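Local atomic coordinates of anaphase-promoting complex subunit cut9 (Schizosaccharomyces pombe, PDB entry 2XPI), a protein that forms a homodimeric subunit of the anaphase-promoting complex, the ubiquitin ligase that controls progression through mitosis and G1, and binds its partner subunit hcn1. Residues L254-N259 with L274-L279; D267-R272 with E292-S297; L344-L349 with N356-I361; N479-V484 with I495-N500; A520-A525 with I536-Q541. All blocks are in the same frame, centred on the assembly; numbering follows the deposited sequence.

Interaction 1 of 5, residues L254-N259 with L274-L279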
# COMPACT_ATOMS: atom_id res chain seq x y z
N LEU A 254 30.68 -15.83 -7.90
CA LEU A 254 30.27 -14.46 -7.74
C LEU A 254 30.73 -13.97 -6.38
O LEU A 254 31.48 -13.00 -6.31
CB LEU A 254 28.76 -14.29 -7.92
CG LEU A 254 28.20 -12.88 -7.70
CD1 LEU A 254 28.79 -11.85 -8.65
CD2 LEU A 254 26.71 -12.90 -7.84
N VAL A 255 30.31 -14.63 -5.29
CA VAL A 255 30.63 -14.09 -3.97
C VAL A 255 32.11 -14.14 -3.66
O VAL A 255 32.63 -13.30 -2.91
CB VAL A 255 29.80 -14.69 -2.80
CG1 VAL A 255 28.55 -15.36 -3.30
CG2 VAL A 255 30.64 -15.60 -1.94
N LEU A 256 32.81 -15.10 -4.26
CA LEU A 256 34.24 -15.21 -4.04
C LEU A 256 35.01 -14.08 -4.71
O LEU A 256 36.07 -13.69 -4.23
CB LEU A 256 34.76 -16.57 -4.51
CG LEU A 256 35.12 -17.56 -3.39
CD1 LEU A 256 34.39 -17.23 -2.08
CD2 LEU A 256 34.84 -19.01 -3.80
N LYS A 257 34.46 -13.52 -5.78
CA LYS A 257 35.18 -12.51 -6.55
C LYS A 257 34.72 -11.07 -6.23
O LYS A 257 35.32 -10.10 -6.68
CB LYS A 257 35.08 -12.80 -8.05
N LEU A 258 33.67 -10.96 -5.43
CA LEU A 258 33.18 -9.66 -4.96
C LEU A 258 34.26 -8.83 -4.20
O LEU A 258 35.19 -9.39 -3.62
CB LEU A 258 31.96 -9.90 -4.07
CG LEU A 258 30.57 -9.44 -4.51
CD1 LEU A 258 30.25 -9.79 -5.95
CD2 LEU A 258 29.50 -9.99 -3.54
N ASN A 259 34.12 -7.51 -4.22
CA ASN A 259 35.08 -6.60 -3.60
C ASN A 259 34.56 -6.10 -2.25
O ASN A 259 33.89 -5.06 -2.16
CB ASN A 259 35.35 -5.45 -4.57
CG ASN A 259 36.21 -4.32 -3.96
OD1 ASN A 259 36.87 -4.49 -2.93
ND2 ASN A 259 36.21 -3.17 -4.64
N LEU A 274 28.51 -14.27 5.59
CA LEU A 274 27.06 -14.13 5.55
C LEU A 274 26.52 -14.55 4.19
O LEU A 274 25.52 -15.26 4.12
CB LEU A 274 26.65 -12.67 5.81
CG LEU A 274 26.06 -12.26 7.16
CD1 LEU A 274 26.60 -13.07 8.31
CD2 LEU A 274 26.31 -10.78 7.38
N TYR A 275 27.17 -14.11 3.12
CA TYR A 275 26.71 -14.44 1.77
C TYR A 275 26.82 -15.93 1.47
O TYR A 275 25.90 -16.55 0.96
CB TYR A 275 27.47 -13.60 0.73
CG TYR A 275 26.94 -12.18 0.64
CD1 TYR A 275 27.45 -11.28 -0.28
CD2 TYR A 275 25.93 -11.76 1.48
CE1 TYR A 275 26.94 -10.00 -0.37
CE2 TYR A 275 25.43 -10.49 1.42
CZ TYR A 275 25.94 -9.61 0.49
OH TYR A 275 25.42 -8.34 0.45
N MET A 276 27.96 -16.52 1.82
CA MET A 276 28.16 -17.94 1.63
C MET A 276 27.06 -18.78 2.31
O MET A 276 26.72 -19.86 1.84
CB MET A 276 29.57 -18.35 2.08
CG MET A 276 30.66 -17.82 1.12
SD MET A 276 32.36 -18.07 1.69
CE MET A 276 31.97 -19.04 3.12
N LEU A 277 26.48 -18.27 3.40
CA LEU A 277 25.40 -19.00 4.07
C LEU A 277 24.16 -19.11 3.19
O LEU A 277 23.29 -19.94 3.47
CB LEU A 277 25.00 -18.33 5.38
CG LEU A 277 25.95 -18.26 6.56
CD1 LEU A 277 25.14 -17.91 7.79
CD2 LEU A 277 26.70 -19.58 6.77
N LYS A 278 24.05 -18.26 2.17
CA LYS A 278 22.89 -18.27 1.27
C LYS A 278 23.01 -19.32 0.17
O LYS A 278 22.06 -19.56 -0.58
CB LYS A 278 22.69 -16.90 0.63
CG LYS A 278 22.28 -15.81 1.60
CD LYS A 278 21.19 -16.34 2.51
CE LYS A 278 20.51 -15.25 3.33
NZ LYS A 278 19.28 -15.80 3.96
N LEU A 279 24.17 -19.95 0.09
CA LEU A 279 24.62 -20.65 -1.11
C LEU A 279 24.45 -22.15 -1.07
O LEU A 279 23.97 -22.72 -0.09
CB LEU A 279 26.09 -20.34 -1.34
CG LEU A 279 26.44 -19.17 -2.25
CD1 LEU A 279 25.29 -18.20 -2.43
CD2 LEU A 279 27.68 -18.50 -1.71

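Interaction 2 of 5, residues D267-R272 with E292-S297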
# COMPACT_ATOMS: atom_id res chain seq x y z
N ASP A 267 36.81 -5.84 7.68
CA ASP A 267 35.84 -6.81 8.17
C ASP A 267 35.23 -7.59 7.00
O ASP A 267 34.07 -8.00 7.03
CB ASP A 267 34.75 -6.09 8.98
CG ASP A 267 33.90 -7.04 9.80
OD1 ASP A 267 32.67 -6.83 9.84
OD2 ASP A 267 34.46 -7.99 10.40
N ALA A 268 36.01 -7.78 5.95
CA ALA A 268 35.51 -8.38 4.71
C ALA A 268 34.98 -9.77 4.94
O ALA A 268 34.00 -10.16 4.31
CB ALA A 268 36.59 -8.40 3.64
N ALA A 269 35.60 -10.52 5.85
CA ALA A 269 35.26 -11.92 6.03
C ALA A 269 33.89 -12.10 6.65
O ALA A 269 33.25 -13.12 6.43
CB ALA A 269 36.30 -12.65 6.87
N PHE A 270 33.45 -11.12 7.41
CA PHE A 270 32.15 -11.19 8.05
C PHE A 270 31.04 -11.17 7.01
O PHE A 270 30.17 -12.04 6.99
CB PHE A 270 32.00 -10.02 9.02
CG PHE A 270 30.62 -9.87 9.60
CD1 PHE A 270 30.19 -10.67 10.64
CD2 PHE A 270 29.77 -8.88 9.13
CE1 PHE A 270 28.93 -10.52 11.19
CE2 PHE A 270 28.52 -8.72 9.67
CZ PHE A 270 28.10 -9.54 10.71
N LEU A 271 31.07 -10.19 6.11
CA LEU A 271 30.04 -10.11 5.10
C LEU A 271 30.12 -11.29 4.14
O LEU A 271 29.12 -11.91 3.83
CB LEU A 271 30.11 -8.78 4.35
CG LEU A 271 29.12 -8.61 3.19
CD1 LEU A 271 27.65 -8.69 3.66
CD2 LEU A 271 29.41 -7.31 2.44
N ARG A 272 31.32 -11.61 3.68
CA ARG A 272 31.49 -12.76 2.79
C ARG A 272 30.93 -14.05 3.38
O ARG A 272 30.30 -14.81 2.66
CB ARG A 272 32.96 -12.95 2.39
CG ARG A 272 33.21 -14.18 1.57
CD ARG A 272 34.52 -14.09 0.82
NE ARG A 272 35.53 -13.41 1.62
CZ ARG A 272 36.19 -13.99 2.61
NH1 ARG A 272 35.92 -15.26 2.91
NH2 ARG A 272 37.10 -13.31 3.31
N GLU A 292 30.83 -20.80 8.64
CA GLU A 292 29.88 -21.18 9.67
C GLU A 292 30.56 -21.16 11.05
O GLU A 292 29.93 -20.88 12.07
CB GLU A 292 29.29 -22.56 9.36
CG GLU A 292 28.03 -22.92 10.15
CD GLU A 292 28.32 -23.24 11.63
OE1 GLU A 292 29.30 -23.97 11.91
OE2 GLU A 292 27.56 -22.76 12.50
N ASP A 293 31.86 -21.44 11.07
CA ASP A 293 32.57 -21.40 12.33
C ASP A 293 32.87 -19.97 12.76
O ASP A 293 32.62 -19.58 13.91
CB ASP A 293 33.85 -22.22 12.25
CG ASP A 293 33.98 -23.18 13.41
OD1 ASP A 293 32.93 -23.68 13.87
OD2 ASP A 293 35.12 -23.44 13.86
N TYR A 294 33.40 -19.19 11.84
CA TYR A 294 33.66 -17.78 12.08
C TYR A 294 32.42 -17.08 12.64
O TYR A 294 32.51 -16.38 13.64
CB TYR A 294 34.12 -17.11 10.80
CG TYR A 294 34.44 -15.65 10.95
CD1 TYR A 294 35.40 -15.21 11.85
CD2 TYR A 294 33.77 -14.70 10.18
CE1 TYR A 294 35.70 -13.86 11.98
CE2 TYR A 294 34.06 -13.36 10.31
CZ TYR A 294 35.03 -12.94 11.20
OH TYR A 294 35.31 -11.60 11.31
N LEU A 295 31.27 -17.28 12.01
CA LEU A 295 30.04 -16.61 12.43
C LEU A 295 29.48 -17.10 13.77
O LEU A 295 28.86 -16.34 14.52
CB LEU A 295 28.98 -16.70 11.34
CG LEU A 295 28.90 -15.58 10.30
CD1 LEU A 295 30.02 -14.56 10.44
CD2 LEU A 295 28.86 -16.17 8.92
N SER A 296 29.71 -18.37 14.09
CA SER A 296 29.31 -18.91 15.39
C SER A 296 30.21 -18.40 16.52
O SER A 296 29.78 -18.35 17.68
CB SER A 296 29.28 -20.44 15.36
OG SER A 296 28.05 -20.90 14.80
N SER A 297 31.43 -18.00 16.19
CA SER A 297 32.32 -17.39 17.18
C SER A 297 31.94 -15.92 17.46
O SER A 297 32.40 -15.34 18.45
CB SER A 297 33.79 -17.50 16.75
OG SER A 297 34.12 -16.54 15.76

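Interaction 3 of 5, residues L344-L349 with N356-I361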
# COMPACT_ATOMS: atom_id res chain seq x y z
N LEU A 344 11.73 -26.21 4.77
CA LEU A 344 12.51 -27.19 5.51
C LEU A 344 11.68 -27.83 6.62
O LEU A 344 11.74 -29.04 6.87
CB LEU A 344 13.73 -26.51 6.14
CG LEU A 344 15.13 -26.83 5.64
CD1 LEU A 344 15.17 -28.13 4.81
CD2 LEU A 344 15.68 -25.66 4.85
N HIS A 345 10.91 -26.99 7.29
CA HIS A 345 10.09 -27.42 8.39
C HIS A 345 8.96 -28.34 7.89
O HIS A 345 8.76 -29.45 8.40
CB HIS A 345 9.53 -26.19 9.08
CG HIS A 345 8.84 -26.49 10.36
ND1 HIS A 345 7.50 -26.24 10.56
CD2 HIS A 345 9.29 -27.06 11.50
CE1 HIS A 345 7.16 -26.63 11.78
NE2 HIS A 345 8.23 -27.13 12.37
N LEU A 346 8.22 -27.85 6.91
CA LEU A 346 7.16 -28.61 6.28
C LEU A 346 7.65 -29.97 5.76
O LEU A 346 7.06 -31.03 6.07
CB LEU A 346 6.56 -27.82 5.12
CG LEU A 346 5.35 -26.94 5.41
CD1 LEU A 346 4.89 -27.06 6.83
CD2 LEU A 346 5.65 -25.50 5.07
N ALA A 347 8.72 -29.94 4.97
CA ALA A 347 9.21 -31.16 4.34
C ALA A 347 9.66 -32.17 5.39
O ALA A 347 9.46 -33.38 5.22
CB ALA A 347 10.31 -30.84 3.36
N SER A 348 10.26 -31.70 6.48
CA SER A 348 10.67 -32.59 7.56
C SER A 348 9.49 -33.17 8.33
O SER A 348 9.54 -34.31 8.77
CB SER A 348 11.63 -31.89 8.52
OG SER A 348 12.84 -31.59 7.86
N LEU A 349 8.43 -32.38 8.50
CA LEU A 349 7.21 -32.90 9.13
C LEU A 349 6.52 -33.96 8.24
O LEU A 349 6.01 -34.96 8.74
CB LEU A 349 6.23 -31.77 9.51
CG LEU A 349 6.57 -30.81 10.66
CD1 LEU A 349 5.61 -29.61 10.70
CD2 LEU A 349 6.64 -31.51 12.03
N ASN A 356 -1.15 -33.79 12.28
CA ASN A 356 -1.58 -32.81 13.25
C ASN A 356 -0.77 -31.51 13.15
O ASN A 356 -1.34 -30.42 13.03
CB ASN A 356 -1.48 -33.40 14.66
CG ASN A 356 -1.94 -32.43 15.74
OD1 ASN A 356 -1.28 -32.28 16.78
ND2 ASN A 356 -3.07 -31.77 15.50
N LYS A 357 0.55 -31.62 13.16
CA LYS A 357 1.39 -30.43 13.09
C LYS A 357 1.25 -29.72 11.75
O LYS A 357 1.18 -28.50 11.72
CB LYS A 357 2.85 -30.76 13.38
CG LYS A 357 3.12 -31.28 14.78
CD LYS A 357 4.55 -30.99 15.17
CE LYS A 357 4.95 -31.66 16.49
NZ LYS A 357 4.01 -31.32 17.60
N LEU A 358 1.20 -30.48 10.66
CA LEU A 358 1.00 -29.93 9.31
C LEU A 358 -0.35 -29.23 9.21
O LEU A 358 -0.49 -28.23 8.50
CB LEU A 358 1.01 -31.06 8.29
CG LEU A 358 2.17 -31.34 7.33
CD1 LEU A 358 3.37 -30.42 7.58
CD2 LEU A 358 2.55 -32.82 7.44
N TYR A 359 -1.35 -29.79 9.89
CA TYR A 359 -2.70 -29.24 9.87
C TYR A 359 -2.81 -27.89 10.59
O TYR A 359 -3.42 -26.95 10.07
CB TYR A 359 -3.67 -30.23 10.51
CG TYR A 359 -5.11 -29.80 10.41
CD1 TYR A 359 -5.81 -29.93 9.21
CD2 TYR A 359 -5.77 -29.26 11.52
CE1 TYR A 359 -7.13 -29.54 9.11
CE2 TYR A 359 -7.10 -28.88 11.43
CZ TYR A 359 -7.77 -29.02 10.22
OH TYR A 359 -9.09 -28.63 10.13
N LEU A 360 -2.23 -27.81 11.78
CA LEU A 360 -2.21 -26.56 12.54
C LEU A 360 -1.51 -25.44 11.79
O LEU A 360 -2.03 -24.31 11.69
CB LEU A 360 -1.52 -26.79 13.89
CG LEU A 360 -2.05 -27.93 14.76
CD1 LEU A 360 -1.11 -28.19 15.93
CD2 LEU A 360 -3.49 -27.66 15.25
N ILE A 361 -0.33 -25.74 11.25
CA ILE A 361 0.46 -24.76 10.52
C ILE A 361 -0.25 -24.23 9.27
O ILE A 361 -0.32 -23.03 9.03
CB ILE A 361 1.81 -25.35 10.09
CG1 ILE A 361 2.70 -25.57 11.32
CG2 ILE A 361 2.50 -24.44 9.10
CD1 ILE A 361 3.73 -26.65 11.11

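Interaction 4 of 5, residues N479-V484 with I495-N500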
# COMPACT_ATOMS: atom_id res chain seq x y z
N ASN A 479 19.35 -46.87 -3.49
CA ASN A 479 18.27 -47.76 -3.84
C ASN A 479 17.95 -47.70 -5.33
O ASN A 479 17.85 -48.71 -5.98
CB ASN A 479 17.01 -47.49 -3.01
CG ASN A 479 15.87 -48.42 -3.39
OD1 ASN A 479 15.11 -48.14 -4.32
ND2 ASN A 479 15.77 -49.54 -2.71
N GLU A 480 17.81 -46.50 -5.87
CA GLU A 480 17.47 -46.35 -7.28
C GLU A 480 18.57 -46.88 -8.22
O GLU A 480 18.28 -47.48 -9.25
CB GLU A 480 17.10 -44.91 -7.61
CG GLU A 480 16.01 -44.34 -6.73
CD GLU A 480 14.73 -45.17 -6.76
OE1 GLU A 480 14.29 -45.56 -7.86
OE2 GLU A 480 14.14 -45.44 -5.67
N LEU A 481 19.82 -46.64 -7.89
CA LEU A 481 20.91 -47.20 -8.67
C LEU A 481 20.87 -48.74 -8.62
O LEU A 481 21.29 -49.42 -9.56
CB LEU A 481 22.25 -46.71 -8.14
CG LEU A 481 22.67 -45.32 -8.59
CD1 LEU A 481 23.76 -44.78 -7.66
CD2 LEU A 481 23.12 -45.38 -10.04
N GLY A 482 20.36 -49.26 -7.51
CA GLY A 482 20.29 -50.70 -7.29
C GLY A 482 19.17 -51.35 -8.08
O GLY A 482 19.33 -52.45 -8.59
N VAL A 483 18.05 -50.66 -8.20
CA VAL A 483 16.94 -51.13 -9.01
C VAL A 483 17.31 -51.15 -10.50
O VAL A 483 16.72 -51.87 -11.30
CB VAL A 483 15.69 -50.27 -8.80
CG1 VAL A 483 14.62 -50.62 -9.82
CG2 VAL A 483 15.16 -50.47 -7.39
N VAL A 484 18.32 -50.37 -10.85
CA VAL A 484 18.76 -50.25 -12.22
C VAL A 484 19.74 -51.38 -12.52
O VAL A 484 19.64 -52.04 -13.54
CB VAL A 484 19.37 -48.84 -12.50
CG1 VAL A 484 20.50 -48.88 -13.51
CG2 VAL A 484 18.29 -47.88 -12.93
N ILE A 495 23.10 -55.80 -5.18
CA ILE A 495 23.21 -56.14 -3.76
C ILE A 495 24.08 -55.13 -3.03
O ILE A 495 23.76 -54.71 -1.92
CB ILE A 495 23.79 -57.55 -3.56
CG1 ILE A 495 22.69 -58.60 -3.70
CG2 ILE A 495 24.48 -57.68 -2.21
CD1 ILE A 495 23.18 -59.93 -4.22
N ASN A 496 25.19 -54.74 -3.66
CA ASN A 496 26.09 -53.77 -3.05
C ASN A 496 25.40 -52.43 -2.82
O ASN A 496 25.54 -51.81 -1.76
CB ASN A 496 27.35 -53.58 -3.91
CG ASN A 496 28.12 -54.88 -4.11
OD1 ASN A 496 28.81 -55.04 -5.12
ND2 ASN A 496 28.02 -55.80 -3.15
N HIS A 497 24.63 -52.00 -3.81
CA HIS A 497 23.91 -50.74 -3.69
C HIS A 497 22.84 -50.80 -2.61
O HIS A 497 22.79 -49.93 -1.75
CB HIS A 497 23.33 -50.33 -5.04
CG HIS A 497 24.33 -49.68 -5.94
ND1 HIS A 497 24.32 -49.82 -7.31
CD2 HIS A 497 25.39 -48.87 -5.65
CE1 HIS A 497 25.32 -49.13 -7.83
NE2 HIS A 497 25.98 -48.54 -6.84
N PHE A 498 21.99 -51.82 -2.65
CA PHE A 498 21.02 -52.02 -1.57
C PHE A 498 21.64 -52.09 -0.18
O PHE A 498 21.11 -51.50 0.76
CB PHE A 498 20.18 -53.25 -1.82
CG PHE A 498 19.40 -53.19 -3.09
CD1 PHE A 498 18.79 -52.02 -3.47
CD2 PHE A 498 19.30 -54.30 -3.90
CE1 PHE A 498 18.09 -51.95 -4.63
CE2 PHE A 498 18.59 -54.23 -5.06
CZ PHE A 498 17.98 -53.06 -5.43
N GLN A 499 22.74 -52.82 -0.05
CA GLN A 499 23.38 -52.96 1.26
C GLN A 499 23.89 -51.61 1.76
O GLN A 499 23.94 -51.37 2.97
CB GLN A 499 24.51 -53.99 1.23
CG GLN A 499 24.04 -55.42 1.43
CD GLN A 499 25.11 -56.45 1.08
OE1 GLN A 499 24.94 -57.65 1.34
NE2 GLN A 499 26.22 -55.99 0.48
N ASN A 500 24.26 -50.73 0.84
CA ASN A 500 24.77 -49.43 1.23
C ASN A 500 23.69 -48.41 1.53
O ASN A 500 23.89 -47.52 2.36
CB ASN A 500 25.75 -48.90 0.20
CG ASN A 500 27.16 -48.96 0.69
OD1 ASN A 500 27.86 -49.96 0.50
ND2 ASN A 500 27.59 -47.91 1.39

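Interaction 5 of 5, residues A520-A525 with I536-Q541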
# COMPACT_ATOMS: atom_id res chain seq x y z
N ALA A 520 13.27 -55.67 0.83
CA ALA A 520 12.69 -56.61 -0.11
C ALA A 520 13.50 -56.56 -1.40
O ALA A 520 13.77 -57.60 -1.98
CB ALA A 520 11.24 -56.32 -0.36
N ASN A 521 13.91 -55.37 -1.84
CA ASN A 521 14.79 -55.28 -3.00
C ASN A 521 16.03 -56.16 -2.86
O ASN A 521 16.38 -56.93 -3.74
CB ASN A 521 15.21 -53.83 -3.30
CG ASN A 521 14.08 -52.99 -3.88
OD1 ASN A 521 13.02 -53.51 -4.23
ND2 ASN A 521 14.31 -51.69 -3.98
N LEU A 522 16.72 -56.02 -1.74
CA LEU A 522 17.91 -56.81 -1.48
C LEU A 522 17.54 -58.29 -1.52
O LEU A 522 18.29 -59.11 -2.04
CB LEU A 522 18.46 -56.45 -0.11
CG LEU A 522 19.71 -57.15 0.37
CD1 LEU A 522 20.92 -56.69 -0.43
CD2 LEU A 522 19.88 -56.86 1.86
N GLY A 523 16.38 -58.63 -0.97
CA GLY A 523 15.87 -59.99 -1.05
C GLY A 523 15.64 -60.50 -2.46
O GLY A 523 15.83 -61.69 -2.72
N HIS A 524 15.22 -59.62 -3.37
CA HIS A 524 14.99 -59.98 -4.77
C HIS A 524 16.30 -60.18 -5.53
O HIS A 524 16.39 -61.02 -6.41
CB HIS A 524 14.13 -58.93 -5.48
CG HIS A 524 12.66 -59.12 -5.30
ND1 HIS A 524 11.88 -58.24 -4.58
CD2 HIS A 524 11.83 -60.09 -5.73
CE1 HIS A 524 10.63 -58.66 -4.58
NE2 HIS A 524 10.57 -59.78 -5.28
N ALA A 525 17.31 -59.39 -5.19
CA ALA A 525 18.63 -59.59 -5.76
C ALA A 525 19.16 -60.96 -5.35
O ALA A 525 19.78 -61.65 -6.14
CB ALA A 525 19.58 -58.49 -5.31
N ILE A 536 15.36 -64.98 2.15
CA ILE A 536 14.30 -65.10 3.11
C ILE A 536 14.52 -64.04 4.18
O ILE A 536 13.62 -63.26 4.50
CB ILE A 536 14.27 -66.49 3.77
CG1 ILE A 536 13.65 -67.52 2.83
CG2 ILE A 536 13.46 -66.44 5.05
CD1 ILE A 536 12.28 -67.14 2.33
N ASP A 537 15.73 -64.00 4.72
CA ASP A 537 16.01 -63.08 5.79
C ASP A 537 15.70 -61.63 5.41
O ASP A 537 15.11 -60.88 6.21
CB ASP A 537 17.45 -63.21 6.27
CG ASP A 537 17.77 -62.24 7.39
OD1 ASP A 537 17.28 -62.49 8.53
OD2 ASP A 537 18.47 -61.23 7.15
N ALA A 538 16.09 -61.23 4.19
CA ALA A 538 15.88 -59.86 3.71
C ALA A 538 14.41 -59.57 3.39
O ALA A 538 13.90 -58.51 3.73
CB ALA A 538 16.74 -59.55 2.52
N LEU A 539 13.75 -60.52 2.73
CA LEU A 539 12.34 -60.37 2.38
C LEU A 539 11.55 -60.19 3.64
O LEU A 539 10.56 -59.46 3.65
CB LEU A 539 11.80 -61.62 1.67
CG LEU A 539 11.85 -61.69 0.14
CD1 LEU A 539 11.53 -60.33 -0.47
CD2 LEU A 539 13.19 -62.15 -0.27
N ASN A 540 11.98 -60.89 4.68
CA ASN A 540 11.30 -60.89 5.97
C ASN A 540 11.38 -59.53 6.62
O ASN A 540 10.41 -59.05 7.21
CB ASN A 540 11.94 -61.92 6.91
CG ASN A 540 11.46 -63.32 6.64
OD1 ASN A 540 10.64 -63.54 5.76
ND2 ASN A 540 11.97 -64.29 7.41
N GLN A 541 12.57 -58.94 6.53
CA GLN A 541 12.83 -57.67 7.16
C GLN A 541 12.05 -56.62 6.36
O GLN A 541 11.61 -55.61 6.91
CB GLN A 541 14.33 -57.41 7.19
CG GLN A 541 14.73 -56.06 7.78
CD GLN A 541 14.76 -56.07 9.29
OE1 GLN A 541 15.06 -57.11 9.89
NE2 GLN A 541 14.44 -54.93 9.91

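Interaction 1 of 5, residues L254-N259 with L274-L279
Val255 carries the close-packed half of this contact between the C-terminal end of helix 248-257 and the end of helix 268-276 with the turn that follows. Its two methyls divide the work. CG1 meets CD2 of Leu279 tip to tip at 3.6 Å, and CG2 lies 3.8 Å from CG of Met276, whose side chain crosses it at about a right angle. The type I turn from Met276 to Leu279 brings Leu279 back to face the helix, so both methyls of Val255 are met by one short piece of chain. Beside it, CD2 of Leu258 sits at the edge of the Tyr275 ring, 4.1 Å from CD1 and near the ring plane. The looser side is that of Leu256, an exposed residue whose CD1 comes no closer than 4.4 Å to SD of Met276. The Tyr275 ring is held from outside the pair as well: its hydroxyl is hydrogen-bonded to the carbonyl O of Ala231, and it stacks with Phe237. Trp90 of the second subunit also packs on it, which fits the role of TPR repeats 1-7 in homodimerization. Between TPR 5 and TPR 6 the two segments are thus joined by apolar surface alone, a contact that depends on shape and on exclusion of water, while the one buried hydroxyl is satisfied by a neighbouring backbone.

Interaction 2 of 5, residues D267-R272 with E292-S297
Helix 268-272 and helix 292-296 pass at a steep angle, 112° between their directions, with the axes 10.0 Å apart at closest and the CA atoms of Phe270 and Leu295 the nearest pair. Tyr294 spans most of the gap, reaching the backbone of the other helix. Its CG is anti to the backbone N (chi1 -179°), which sends the ring straight out to the first helix. There CE2 comes 3.7 Å from CA of Phe270, which lies at the ring edge and in its plane, and 4.2 Å from CB of Ala269. An alanine at Tyr294 would remove the ring that meets Ala269 and Phe270, and would probably leave the two helices less firmly packed. Further out, the Tyr294 OH stands 3.8 Å from OD2 of Asp267; that carboxylate has its stronger partner in Arg83 of the second subunit, with which it forms a salt bridge. The Phe270 ring takes the other side of the contact, its CD1 3.9 Å from CD1 of Leu295, the two side chains crossing at about a right angle. Arg83 of the second subunit also makes a cation-pi contact with Phe270, so the dimer interface reaches this pair directly. Within TPR 6 the two helices are joined here while helix 261-264 touches Phe270 through Tyr263, and on the far side helix 305-317 receives Glu292, which forms a salt bridge with Lys311.

Interaction 3 of 5, residues L344-L349 with N356-I361
Leu349 is the hub of this contact between the two helices of TPR 8. Its CD1 meets CD1 of Ile361 tip to tip at 3.5 Å, its CB lies 3.7 Å from CD1 of Leu358 as the two side chains slide past each other, and its CD2 rests on the aliphatic CD of Lys357 at 3.8 Å. An alanine at Leu349 would lose all the methyl contacts to Ile361 and Lys357 and would probably leave the helix pair less firmly packed. Around this centre, CD1 of Leu346 touches CD1 of Leu358 at 3.8 Å, and the Ile361 CD1 that meets Leu349 also lies at the edge of the His345 ring, 3.5 Å from CE1. His345 has CG anti to its backbone N (chi1 -171°) and is backed by Leu325, Thr328 and Thr329 of helix 321-334. Leu346 and Leu358 both also touch Ile381 of helix 373-385. Leu344, on the same helix as Leu346, packs on a modified side chain of another protein, consistent with the hcn1 binding assigned to this repeat. Branched aliphatic tips, with a buried imidazole edge and, on the exposed side, a lysine stem, make the joint between the helices apolar.

Interaction 4 of 5, residues N479-V484 with I495-N500
Both key side chains of helix 491-507, His497 and Phe498, have CG anti to their carbonyl carbons and beside the backbone N (chi1 -81° and -60°), and being adjacent on the helix they straddle Gly482 from two sides. The Phe498 ring reaches the backbone of helix 475-487. CZ lies 3.4 Å from the carbonyl carbon of Gly482, and CE1 is 3.5 Å from O of Asn479, which sits at the ring edge near its plane. That carbonyl already accepts from N of Val483, so the ring edge meets an oxygen engaged in the helix. On the other side, CB of His497 meets CA of Gly482 at 3.8 Å. Its imidazole lies against Leu481 in a CH-pi contact: CB of Leu481 stands 4.0 Å from the ring centroid, 20° off the normal, over one face. The missing side chain of Gly482 is what allows this approach, because a CB on it would fall 2.5 Å from CE1 of Phe498. A small residue at this point of the first helix is a hallmark of the TPR, where it permits close helix packing; here, in TPR 12, the axes are 7.9 Å apart. Helix 516-528 covers Phe498 through Asn521, and another protein packs on Phe498 and Val483, a polar side chain of it being hydrogen-bonded to OE1 of Glu480, in keeping with hcn1 binding by this repeat. Ring meets backbone and CH meets imidazole without any polar bond between the helices, so the pair's closeness rests on the bare glycine and on van der Waals and CH-pi contact.

Interaction 5 of 5, residues A520-A525 with I536-Q541
Leu539 makes the fullest contact, and its atoms can be taken in order. CB points past the facing helix, and the touching is left to the branch beyond CG, which turns the two methyls onto the backbone of helix 516-528. CD1 settles on Ala520, 3.8 Å from its carbonyl O and 4.0 Å from its CB. CD2 reaches one helical turn further along and lies 3.5 Å from CA of Gly523 and 3.6 Å from O of Gly523. One residue earlier, CB of Ala538 fills the other flank of the glycine, 3.6 Å from its N, and touches CD2 of Leu522 more loosely at 4.2 Å. A CB on Gly523 would collide with CD2 of Leu539, so the bare backbone is what allows the axes to come within 7.2 Å at 158°, the close antiparallel pair of a TPR, here TPR 13. Ile556 of helix 550-562 also packs on Leu539. Asn521, on another side of its helix, hydrogen-bonds through OD1 and ND2 to the backbone of another protein, in line with hcn1 binding. Small residues and methyl groups against backbone make this a purely van der Waals interface, its closeness set by the lack of bulk on Gly523, Ala520 and Ala538.

Overall arrangement
The five contacts follow the superhelix of TPR repeats. Interactions 1 and 2 share helix 268-276, have centres 11 Å apart and touch through Leu274 and Leu295; both meet the second subunit, within the repeats that mediate homodimerization. Interaction 3 stands apart, about 31 Å from interaction 1 and 30 Å from interaction 4, centre to centre. Interactions 4 and 5, on successive repeats, have centres 12 Å apart and touch where Phe498 packs on Asn521 and Ile495 on Ala525. Interactions 3, 4 and 5 all border the other protein chain, probably hcn1. Interactions 4 and 5 close up around a glycine; in interactions 2 and 3 the axes stay about 10 Å apart and larger side chains fill the gap.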